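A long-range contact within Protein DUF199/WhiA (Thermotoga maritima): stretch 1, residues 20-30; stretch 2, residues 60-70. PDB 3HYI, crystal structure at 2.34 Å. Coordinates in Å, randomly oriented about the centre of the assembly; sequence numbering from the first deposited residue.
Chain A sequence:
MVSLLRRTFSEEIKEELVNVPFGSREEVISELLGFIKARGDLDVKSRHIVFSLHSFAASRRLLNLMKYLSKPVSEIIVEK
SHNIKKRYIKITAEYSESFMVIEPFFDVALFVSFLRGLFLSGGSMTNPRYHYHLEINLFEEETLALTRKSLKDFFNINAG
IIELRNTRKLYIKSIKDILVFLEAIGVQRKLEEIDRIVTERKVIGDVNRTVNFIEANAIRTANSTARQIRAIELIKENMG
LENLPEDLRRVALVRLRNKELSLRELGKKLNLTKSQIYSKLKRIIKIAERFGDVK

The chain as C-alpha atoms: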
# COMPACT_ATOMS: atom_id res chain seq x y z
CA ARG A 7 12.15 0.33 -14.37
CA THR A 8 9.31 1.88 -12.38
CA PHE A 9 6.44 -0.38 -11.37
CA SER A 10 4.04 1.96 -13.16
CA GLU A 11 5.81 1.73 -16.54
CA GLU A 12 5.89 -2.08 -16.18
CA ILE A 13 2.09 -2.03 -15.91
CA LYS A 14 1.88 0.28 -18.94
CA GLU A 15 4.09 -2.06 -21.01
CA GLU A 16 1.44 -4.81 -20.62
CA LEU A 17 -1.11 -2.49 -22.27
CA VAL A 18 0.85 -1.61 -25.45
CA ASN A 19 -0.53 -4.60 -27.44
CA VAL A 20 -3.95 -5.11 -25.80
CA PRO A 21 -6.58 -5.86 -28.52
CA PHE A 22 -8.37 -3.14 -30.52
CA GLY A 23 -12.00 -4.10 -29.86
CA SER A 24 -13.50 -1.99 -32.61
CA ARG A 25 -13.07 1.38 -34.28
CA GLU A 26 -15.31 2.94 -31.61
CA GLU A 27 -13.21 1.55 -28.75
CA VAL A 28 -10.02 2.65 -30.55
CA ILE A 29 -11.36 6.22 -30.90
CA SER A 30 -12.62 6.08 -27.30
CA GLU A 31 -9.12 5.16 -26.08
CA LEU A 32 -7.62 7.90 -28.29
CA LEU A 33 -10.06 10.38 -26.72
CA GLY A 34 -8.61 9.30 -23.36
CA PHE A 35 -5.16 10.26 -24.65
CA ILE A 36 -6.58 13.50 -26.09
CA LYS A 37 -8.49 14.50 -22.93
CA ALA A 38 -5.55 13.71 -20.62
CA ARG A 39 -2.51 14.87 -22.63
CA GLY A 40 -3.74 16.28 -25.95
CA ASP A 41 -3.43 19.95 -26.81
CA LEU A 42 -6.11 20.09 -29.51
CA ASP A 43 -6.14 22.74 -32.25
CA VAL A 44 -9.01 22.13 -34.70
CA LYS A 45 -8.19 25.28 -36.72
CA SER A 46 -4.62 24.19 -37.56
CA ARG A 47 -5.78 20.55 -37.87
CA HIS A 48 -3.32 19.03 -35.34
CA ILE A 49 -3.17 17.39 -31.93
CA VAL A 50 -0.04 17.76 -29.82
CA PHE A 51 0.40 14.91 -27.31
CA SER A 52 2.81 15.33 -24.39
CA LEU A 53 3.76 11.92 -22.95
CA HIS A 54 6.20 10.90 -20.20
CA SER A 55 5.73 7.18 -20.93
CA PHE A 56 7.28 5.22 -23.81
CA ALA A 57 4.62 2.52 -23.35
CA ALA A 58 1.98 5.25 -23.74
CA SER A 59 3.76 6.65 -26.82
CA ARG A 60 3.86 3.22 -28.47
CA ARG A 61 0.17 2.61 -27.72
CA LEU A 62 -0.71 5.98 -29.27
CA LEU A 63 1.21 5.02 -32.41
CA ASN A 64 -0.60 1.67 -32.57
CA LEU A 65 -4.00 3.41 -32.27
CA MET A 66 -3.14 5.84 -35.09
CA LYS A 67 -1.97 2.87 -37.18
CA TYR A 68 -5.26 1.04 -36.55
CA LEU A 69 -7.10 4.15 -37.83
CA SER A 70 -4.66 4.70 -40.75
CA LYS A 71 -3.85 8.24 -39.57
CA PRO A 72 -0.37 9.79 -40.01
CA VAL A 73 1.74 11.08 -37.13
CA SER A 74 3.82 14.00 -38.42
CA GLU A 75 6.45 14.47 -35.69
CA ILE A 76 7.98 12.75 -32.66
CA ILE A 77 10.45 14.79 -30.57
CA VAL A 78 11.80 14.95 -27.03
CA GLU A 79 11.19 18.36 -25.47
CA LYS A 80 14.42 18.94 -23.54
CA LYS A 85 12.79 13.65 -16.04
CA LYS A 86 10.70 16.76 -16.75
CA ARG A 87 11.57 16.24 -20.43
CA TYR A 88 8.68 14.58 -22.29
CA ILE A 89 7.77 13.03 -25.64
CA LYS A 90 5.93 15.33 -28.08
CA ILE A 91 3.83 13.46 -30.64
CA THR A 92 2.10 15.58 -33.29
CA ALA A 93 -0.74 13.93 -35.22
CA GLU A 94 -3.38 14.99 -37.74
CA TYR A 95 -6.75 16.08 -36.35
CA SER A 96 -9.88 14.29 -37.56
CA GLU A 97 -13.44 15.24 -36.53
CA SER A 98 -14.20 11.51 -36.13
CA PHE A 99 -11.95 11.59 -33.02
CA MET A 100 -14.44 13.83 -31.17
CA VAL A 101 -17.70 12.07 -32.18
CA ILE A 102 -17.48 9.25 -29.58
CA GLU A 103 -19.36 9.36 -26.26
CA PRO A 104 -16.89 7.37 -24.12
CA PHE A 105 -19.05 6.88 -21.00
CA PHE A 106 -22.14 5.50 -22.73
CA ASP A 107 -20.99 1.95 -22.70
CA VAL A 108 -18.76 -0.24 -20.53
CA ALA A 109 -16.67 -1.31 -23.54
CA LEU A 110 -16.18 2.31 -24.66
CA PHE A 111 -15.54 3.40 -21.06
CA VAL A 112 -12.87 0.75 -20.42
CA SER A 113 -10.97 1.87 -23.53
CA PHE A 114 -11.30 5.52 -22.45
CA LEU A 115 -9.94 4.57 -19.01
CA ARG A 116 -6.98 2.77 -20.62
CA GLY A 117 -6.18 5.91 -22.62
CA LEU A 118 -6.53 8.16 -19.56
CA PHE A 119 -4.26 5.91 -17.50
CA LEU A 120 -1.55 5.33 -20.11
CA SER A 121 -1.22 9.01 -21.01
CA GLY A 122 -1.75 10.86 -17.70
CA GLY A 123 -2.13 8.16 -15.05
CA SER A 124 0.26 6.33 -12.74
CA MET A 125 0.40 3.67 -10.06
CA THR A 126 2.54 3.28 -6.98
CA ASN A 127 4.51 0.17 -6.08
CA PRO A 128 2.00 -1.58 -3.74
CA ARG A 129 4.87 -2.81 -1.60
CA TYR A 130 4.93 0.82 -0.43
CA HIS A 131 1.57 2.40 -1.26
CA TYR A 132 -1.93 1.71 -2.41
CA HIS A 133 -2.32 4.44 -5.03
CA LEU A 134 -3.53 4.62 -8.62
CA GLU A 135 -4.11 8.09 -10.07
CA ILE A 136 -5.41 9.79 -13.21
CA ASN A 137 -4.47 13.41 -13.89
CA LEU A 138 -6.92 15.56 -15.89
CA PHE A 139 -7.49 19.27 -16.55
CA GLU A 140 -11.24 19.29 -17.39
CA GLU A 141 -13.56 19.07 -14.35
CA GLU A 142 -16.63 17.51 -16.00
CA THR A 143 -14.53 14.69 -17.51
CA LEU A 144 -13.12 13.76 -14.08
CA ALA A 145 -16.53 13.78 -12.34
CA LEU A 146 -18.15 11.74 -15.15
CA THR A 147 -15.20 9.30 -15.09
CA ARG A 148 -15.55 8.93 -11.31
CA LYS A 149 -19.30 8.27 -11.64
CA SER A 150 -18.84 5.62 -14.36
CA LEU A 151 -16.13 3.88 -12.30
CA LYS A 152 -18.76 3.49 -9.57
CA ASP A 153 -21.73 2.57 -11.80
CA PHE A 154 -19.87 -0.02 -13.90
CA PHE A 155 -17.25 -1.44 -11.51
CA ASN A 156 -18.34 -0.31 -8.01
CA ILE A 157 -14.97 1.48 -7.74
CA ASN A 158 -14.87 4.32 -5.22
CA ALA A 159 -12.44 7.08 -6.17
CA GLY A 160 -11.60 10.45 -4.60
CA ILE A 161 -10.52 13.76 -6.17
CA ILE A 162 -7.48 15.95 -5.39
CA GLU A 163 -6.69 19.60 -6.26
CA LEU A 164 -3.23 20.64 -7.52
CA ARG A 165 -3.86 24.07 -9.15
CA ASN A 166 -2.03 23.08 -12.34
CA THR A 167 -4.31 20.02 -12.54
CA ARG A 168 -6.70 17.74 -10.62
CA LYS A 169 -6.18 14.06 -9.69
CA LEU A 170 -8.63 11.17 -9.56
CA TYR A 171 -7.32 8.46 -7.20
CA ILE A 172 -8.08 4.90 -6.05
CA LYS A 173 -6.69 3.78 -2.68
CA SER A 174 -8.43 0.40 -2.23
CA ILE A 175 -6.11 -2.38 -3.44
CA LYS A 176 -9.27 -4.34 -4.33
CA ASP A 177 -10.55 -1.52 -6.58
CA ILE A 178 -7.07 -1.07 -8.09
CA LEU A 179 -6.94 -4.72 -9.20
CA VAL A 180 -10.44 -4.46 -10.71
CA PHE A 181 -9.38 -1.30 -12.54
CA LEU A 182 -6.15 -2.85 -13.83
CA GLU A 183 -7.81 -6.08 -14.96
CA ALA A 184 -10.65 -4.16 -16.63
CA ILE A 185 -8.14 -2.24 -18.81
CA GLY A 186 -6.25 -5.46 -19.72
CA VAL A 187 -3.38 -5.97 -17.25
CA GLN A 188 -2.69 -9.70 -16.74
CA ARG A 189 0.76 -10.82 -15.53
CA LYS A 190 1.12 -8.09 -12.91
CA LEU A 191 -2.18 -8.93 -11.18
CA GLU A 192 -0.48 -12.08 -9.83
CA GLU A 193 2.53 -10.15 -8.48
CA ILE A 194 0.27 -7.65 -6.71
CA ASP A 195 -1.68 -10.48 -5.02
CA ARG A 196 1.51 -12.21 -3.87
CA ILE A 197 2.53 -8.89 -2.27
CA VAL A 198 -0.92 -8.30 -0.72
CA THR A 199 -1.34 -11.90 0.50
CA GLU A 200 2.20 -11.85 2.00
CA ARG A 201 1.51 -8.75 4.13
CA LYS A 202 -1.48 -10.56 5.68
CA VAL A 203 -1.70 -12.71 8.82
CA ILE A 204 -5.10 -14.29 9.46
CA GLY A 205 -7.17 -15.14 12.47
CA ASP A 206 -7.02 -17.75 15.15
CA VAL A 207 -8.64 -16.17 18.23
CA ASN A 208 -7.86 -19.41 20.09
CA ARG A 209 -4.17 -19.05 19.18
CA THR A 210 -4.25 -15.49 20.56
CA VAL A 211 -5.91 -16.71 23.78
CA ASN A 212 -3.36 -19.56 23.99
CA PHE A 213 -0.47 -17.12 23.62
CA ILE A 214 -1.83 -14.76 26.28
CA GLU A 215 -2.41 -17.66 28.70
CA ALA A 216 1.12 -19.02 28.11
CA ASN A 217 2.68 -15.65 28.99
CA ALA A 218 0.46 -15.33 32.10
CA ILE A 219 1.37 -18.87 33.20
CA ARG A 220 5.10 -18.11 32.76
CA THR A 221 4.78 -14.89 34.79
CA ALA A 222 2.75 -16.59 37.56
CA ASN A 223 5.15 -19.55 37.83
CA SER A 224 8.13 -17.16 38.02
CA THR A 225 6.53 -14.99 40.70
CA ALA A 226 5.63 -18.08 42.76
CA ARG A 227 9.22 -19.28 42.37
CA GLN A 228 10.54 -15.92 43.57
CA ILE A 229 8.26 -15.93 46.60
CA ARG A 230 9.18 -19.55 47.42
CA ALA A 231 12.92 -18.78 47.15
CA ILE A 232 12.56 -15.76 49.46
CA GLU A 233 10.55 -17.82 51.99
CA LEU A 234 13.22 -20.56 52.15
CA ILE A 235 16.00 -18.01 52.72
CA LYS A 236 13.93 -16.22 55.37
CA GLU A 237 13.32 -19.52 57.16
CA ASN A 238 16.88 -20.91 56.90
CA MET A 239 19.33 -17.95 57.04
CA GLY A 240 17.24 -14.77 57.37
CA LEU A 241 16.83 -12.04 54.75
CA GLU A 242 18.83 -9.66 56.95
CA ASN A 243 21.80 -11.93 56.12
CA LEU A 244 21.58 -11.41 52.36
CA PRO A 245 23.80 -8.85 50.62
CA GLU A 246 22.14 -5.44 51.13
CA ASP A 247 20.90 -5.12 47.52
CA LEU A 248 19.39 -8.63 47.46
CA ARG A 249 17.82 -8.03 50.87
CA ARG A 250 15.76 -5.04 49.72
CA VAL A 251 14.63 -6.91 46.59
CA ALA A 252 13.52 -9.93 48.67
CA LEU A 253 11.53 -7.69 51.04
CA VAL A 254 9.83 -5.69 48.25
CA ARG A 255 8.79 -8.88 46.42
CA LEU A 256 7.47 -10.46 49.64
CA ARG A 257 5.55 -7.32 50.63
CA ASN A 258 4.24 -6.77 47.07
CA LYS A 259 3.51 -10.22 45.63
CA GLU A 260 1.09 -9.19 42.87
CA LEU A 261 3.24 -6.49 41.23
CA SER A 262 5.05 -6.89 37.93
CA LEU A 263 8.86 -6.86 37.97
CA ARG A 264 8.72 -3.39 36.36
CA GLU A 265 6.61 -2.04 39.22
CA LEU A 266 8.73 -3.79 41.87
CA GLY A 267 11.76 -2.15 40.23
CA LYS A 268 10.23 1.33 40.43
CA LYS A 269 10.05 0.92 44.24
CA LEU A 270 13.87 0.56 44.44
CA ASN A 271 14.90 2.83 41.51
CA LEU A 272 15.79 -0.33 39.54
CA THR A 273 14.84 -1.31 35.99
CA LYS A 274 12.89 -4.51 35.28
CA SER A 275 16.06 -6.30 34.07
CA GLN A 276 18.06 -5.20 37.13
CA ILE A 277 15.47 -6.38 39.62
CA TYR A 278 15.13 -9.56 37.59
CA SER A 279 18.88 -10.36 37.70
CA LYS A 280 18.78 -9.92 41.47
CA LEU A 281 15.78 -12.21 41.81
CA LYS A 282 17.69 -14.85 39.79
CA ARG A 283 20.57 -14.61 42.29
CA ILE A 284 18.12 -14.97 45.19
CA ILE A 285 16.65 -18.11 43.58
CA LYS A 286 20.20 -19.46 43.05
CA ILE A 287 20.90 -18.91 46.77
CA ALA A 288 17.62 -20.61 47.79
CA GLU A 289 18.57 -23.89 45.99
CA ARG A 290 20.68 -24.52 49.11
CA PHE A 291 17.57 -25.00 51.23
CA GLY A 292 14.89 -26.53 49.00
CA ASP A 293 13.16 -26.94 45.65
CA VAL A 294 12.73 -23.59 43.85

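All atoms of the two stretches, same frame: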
# COMPACT_ATOMS: atom_id res chain seq x y z
N VAL A 20 -2.58 -4.68 -26.11
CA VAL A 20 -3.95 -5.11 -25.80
C VAL A 20 -4.81 -4.97 -27.07
O VAL A 20 -4.61 -4.05 -27.85
CB VAL A 20 -4.55 -4.26 -24.64
CG1 VAL A 20 -6.07 -4.39 -24.58
CG2 VAL A 20 -3.93 -4.67 -23.32
N PRO A 21 -5.75 -5.91 -27.31
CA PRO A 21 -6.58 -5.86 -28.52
C PRO A 21 -7.29 -4.53 -28.80
O PRO A 21 -7.57 -3.75 -27.89
CB PRO A 21 -7.63 -6.96 -28.27
CG PRO A 21 -6.95 -7.92 -27.38
CD PRO A 21 -6.07 -7.10 -26.48
N PHE A 22 -7.57 -4.28 -30.08
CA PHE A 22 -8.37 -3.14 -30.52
C PHE A 22 -9.78 -3.66 -30.81
O PHE A 22 -10.04 -4.23 -31.87
CB PHE A 22 -7.75 -2.49 -31.77
CG PHE A 22 -6.28 -2.23 -31.63
CD1 PHE A 22 -5.81 -1.12 -30.94
CD2 PHE A 22 -5.35 -3.10 -32.19
CE1 PHE A 22 -4.45 -0.88 -30.81
CE2 PHE A 22 -3.99 -2.87 -32.06
CZ PHE A 22 -3.54 -1.76 -31.37
N GLY A 23 -10.67 -3.49 -29.84
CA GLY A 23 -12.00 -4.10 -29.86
C GLY A 23 -12.80 -3.78 -31.09
O GLY A 23 -13.43 -4.66 -31.70
N SER A 24 -12.78 -2.50 -31.46
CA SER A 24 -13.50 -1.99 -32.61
C SER A 24 -13.00 -0.58 -32.84
O SER A 24 -12.25 -0.03 -32.03
CB SER A 24 -15.01 -1.97 -32.34
OG SER A 24 -15.32 -1.18 -31.21
N ARG A 25 -13.42 0.01 -33.95
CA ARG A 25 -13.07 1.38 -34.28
C ARG A 25 -13.53 2.37 -33.20
O ARG A 25 -12.84 3.35 -32.90
CB ARG A 25 -13.72 1.73 -35.61
CG ARG A 25 -13.33 3.07 -36.12
CD ARG A 25 -14.02 3.39 -37.41
NE ARG A 25 -13.96 4.83 -37.61
CZ ARG A 25 -12.96 5.48 -38.20
NH1 ARG A 25 -11.91 4.82 -38.70
NH2 ARG A 25 -13.01 6.80 -38.30
N GLU A 26 -14.69 2.10 -32.63
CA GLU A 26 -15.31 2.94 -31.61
C GLU A 26 -14.50 2.92 -30.31
O GLU A 26 -14.29 3.96 -29.68
CB GLU A 26 -16.73 2.46 -31.33
CG GLU A 26 -17.73 2.74 -32.46
CD GLU A 26 -17.52 1.89 -33.70
OE1 GLU A 26 -17.13 0.70 -33.58
OE2 GLU A 26 -17.74 2.42 -34.82
N GLU A 27 -14.05 1.73 -29.93
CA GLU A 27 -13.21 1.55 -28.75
C GLU A 27 -11.81 2.14 -28.95
O GLU A 27 -11.21 2.66 -28.02
CB GLU A 27 -13.11 0.07 -28.38
CG GLU A 27 -14.38 -0.49 -27.79
CD GLU A 27 -14.44 -2.00 -27.87
OE1 GLU A 27 -13.82 -2.66 -27.01
OE2 GLU A 27 -15.09 -2.53 -28.79
N VAL A 28 -11.31 2.05 -30.19
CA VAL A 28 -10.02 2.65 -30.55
C VAL A 28 -10.08 4.18 -30.45
O VAL A 28 -9.17 4.81 -29.90
CB VAL A 28 -9.59 2.23 -31.98
CG1 VAL A 28 -8.40 3.05 -32.46
CG2 VAL A 28 -9.28 0.74 -32.01
N ILE A 29 -11.16 4.77 -30.98
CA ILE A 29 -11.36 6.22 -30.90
C ILE A 29 -11.64 6.66 -29.46
O ILE A 29 -11.21 7.73 -29.04
CB ILE A 29 -12.49 6.69 -31.84
CG1 ILE A 29 -12.05 6.60 -33.30
CG2 ILE A 29 -12.91 8.11 -31.52
CD1 ILE A 29 -13.18 6.70 -34.29
N SER A 30 -12.35 5.81 -28.71
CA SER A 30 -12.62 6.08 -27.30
C SER A 30 -11.32 6.12 -26.49
O SER A 30 -11.13 7.01 -25.66
CB SER A 30 -13.58 5.03 -26.72
OG SER A 30 -13.94 5.35 -25.39
N ARG A 60 4.01 4.36 -27.57
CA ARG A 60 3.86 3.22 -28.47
C ARG A 60 2.40 2.81 -28.68
O ARG A 60 2.02 2.41 -29.78
CB ARG A 60 4.65 2.02 -27.96
CG ARG A 60 6.15 2.20 -28.07
CD ARG A 60 6.87 0.87 -27.94
NE ARG A 60 8.26 1.00 -28.33
CZ ARG A 60 9.27 1.32 -27.52
NH1 ARG A 60 9.06 1.55 -26.23
NH2 ARG A 60 10.50 1.40 -28.01
N ARG A 61 1.60 2.88 -27.62
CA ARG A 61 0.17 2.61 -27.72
C ARG A 61 -0.51 3.64 -28.62
O ARG A 61 -1.35 3.27 -29.45
CB ARG A 61 -0.48 2.62 -26.34
CG ARG A 61 -1.95 2.22 -26.34
CD ARG A 61 -2.13 0.78 -26.76
NE ARG A 61 -3.52 0.35 -26.72
CZ ARG A 61 -3.97 -0.81 -27.19
NH1 ARG A 61 -3.14 -1.68 -27.75
NH2 ARG A 61 -5.26 -1.10 -27.11
N LEU A 62 -0.16 4.91 -28.45
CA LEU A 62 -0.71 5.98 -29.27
C LEU A 62 -0.40 5.75 -30.74
O LEU A 62 -1.26 5.97 -31.60
CB LEU A 62 -0.16 7.34 -28.83
CG LEU A 62 -0.69 8.58 -29.55
CD1 LEU A 62 -2.20 8.72 -29.36
CD2 LEU A 62 0.04 9.84 -29.09
N LEU A 63 0.82 5.31 -31.04
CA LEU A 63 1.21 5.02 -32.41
C LEU A 63 0.42 3.84 -32.97
O LEU A 63 0.03 3.86 -34.14
CB LEU A 63 2.72 4.74 -32.52
CG LEU A 63 3.67 5.92 -32.28
CD1 LEU A 63 5.11 5.49 -32.53
CD2 LEU A 63 3.32 7.13 -33.14
N ASN A 64 0.19 2.83 -32.14
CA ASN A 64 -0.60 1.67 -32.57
C ASN A 64 -2.07 2.01 -32.84
O ASN A 64 -2.69 1.44 -33.74
CB ASN A 64 -0.51 0.54 -31.54
CG ASN A 64 0.89 -0.07 -31.45
OD1 ASN A 64 1.74 0.14 -32.32
ND2 ASN A 64 1.13 -0.84 -30.40
N LEU A 65 -2.63 2.93 -32.06
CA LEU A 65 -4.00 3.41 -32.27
C LEU A 65 -4.13 4.17 -33.59
O LEU A 65 -5.06 3.94 -34.36
CB LEU A 65 -4.45 4.31 -31.12
CG LEU A 65 -5.19 3.67 -29.93
CD1 LEU A 65 -4.93 2.19 -29.81
CD2 LEU A 65 -4.80 4.38 -28.64
N MET A 66 -3.18 5.06 -33.84
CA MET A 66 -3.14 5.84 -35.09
C MET A 66 -2.93 4.95 -36.31
O MET A 66 -3.43 5.25 -37.40
CB MET A 66 -2.05 6.90 -35.02
CG MET A 66 -2.33 8.02 -34.02
SD MET A 66 -3.87 8.91 -34.36
CE MET A 66 -3.34 10.03 -35.65
N LYS A 67 -2.19 3.86 -36.13
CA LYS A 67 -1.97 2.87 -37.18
C LYS A 67 -3.25 2.09 -37.47
O LYS A 67 -3.57 1.83 -38.63
CB LYS A 67 -0.85 1.91 -36.75
CG LYS A 67 -0.61 0.72 -37.66
CD LYS A 67 0.45 -0.18 -37.05
CE LYS A 67 0.45 -1.57 -37.66
NZ LYS A 67 1.16 -1.60 -38.97
N TYR A 68 -3.97 1.71 -36.41
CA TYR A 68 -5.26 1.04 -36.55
C TYR A 68 -6.22 1.89 -37.39
O TYR A 68 -6.93 1.37 -38.25
CB TYR A 68 -5.89 0.75 -35.18
CG TYR A 68 -7.24 0.07 -35.26
CD1 TYR A 68 -8.39 0.80 -35.56
CD2 TYR A 68 -7.38 -1.30 -35.03
CE1 TYR A 68 -9.63 0.19 -35.64
CE2 TYR A 68 -8.63 -1.92 -35.11
CZ TYR A 68 -9.75 -1.17 -35.41
OH TYR A 68 -10.98 -1.76 -35.49
N LEU A 69 -6.21 3.20 -37.15
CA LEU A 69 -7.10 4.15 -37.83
C LEU A 69 -6.56 4.64 -39.19
O LEU A 69 -7.26 5.35 -39.90
CB LEU A 69 -7.37 5.36 -36.92
CG LEU A 69 -8.12 5.06 -35.61
CD1 LEU A 69 -7.96 6.20 -34.60
CD2 LEU A 69 -9.59 4.76 -35.88
N SER A 70 -5.33 4.25 -39.53
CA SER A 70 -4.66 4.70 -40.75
C SER A 70 -4.51 6.23 -40.80
O SER A 70 -4.79 6.86 -41.83
CB SER A 70 -5.38 4.19 -42.01
OG SER A 70 -5.51 2.78 -41.98
O HOH W 1 -11.10 -4.15 -34.31

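Stretch 1 runs as a loop from Val20 into a helix that starts at Arg25, and it lies along the helix that makes up most of stretch 2. The two helices run in roughly opposite directions, at 142° between their N-to-C vectors, with axes 10.1 Å apart at closest approach. The register follows: Arg25 lies near Leu69 (CA to CA 7.5 Å) and Val28 near Leu65 (CA to CA 6.3 Å). The loop before the helix reaches back along the second helix, so that Val20 lies near Arg61. Ser24 caps the first helix: its OG accepts a weak hydrogen bond from Glu27 N (3.4 Å) and donates to Glu27 OE2 (2.8 Å).

Direct polar bonding across the contact rests on Arg61. Its CA-to-CB bond points sideways, but the long side chain brings the guanidinium to this loop, where Val20 O accepts from Arg61 NH1 at 2.8 Å and, more weakly, from Arg61 NH2 at 3.1 Å. The carbonyl lies near the guanidinium plane, where the N-H groups point, leaving a face free to be covered by Phe22 CE1, 3.4 Å from Arg61 NH1. A water adds an indirect link, donating to Phe22 O (2.7 Å) and hydrogen-bonding Tyr68 OH (2.7 Å).

The remaining contacts are largely apolar. Phe22 points toward the second helix, its ring edge meeting Leu65 and Asn64; Phe22 CE1 approaches Leu65 CD1 to 3.3 Å, a tight fit. The Phe22 and Tyr68 rings meet obliquely, with centroids 5.5 Å apart and planes at 43°. Val28 is the buried centre of the helix-helix contact. Its CG2 sits 3.6 Å from the Tyr68 ring centroid, almost on the ring normal, in a CH-pi contact, while Val28 CG1 packs against Leu69 CG at 3.7 Å and Leu65 CG at 4.1 Å. Beside it, Leu69 CD2 touches Ile29 CG1 (4.0 Å) and lies over a face of the Arg25 guanidinium, 3.7 Å from Arg25 NH1.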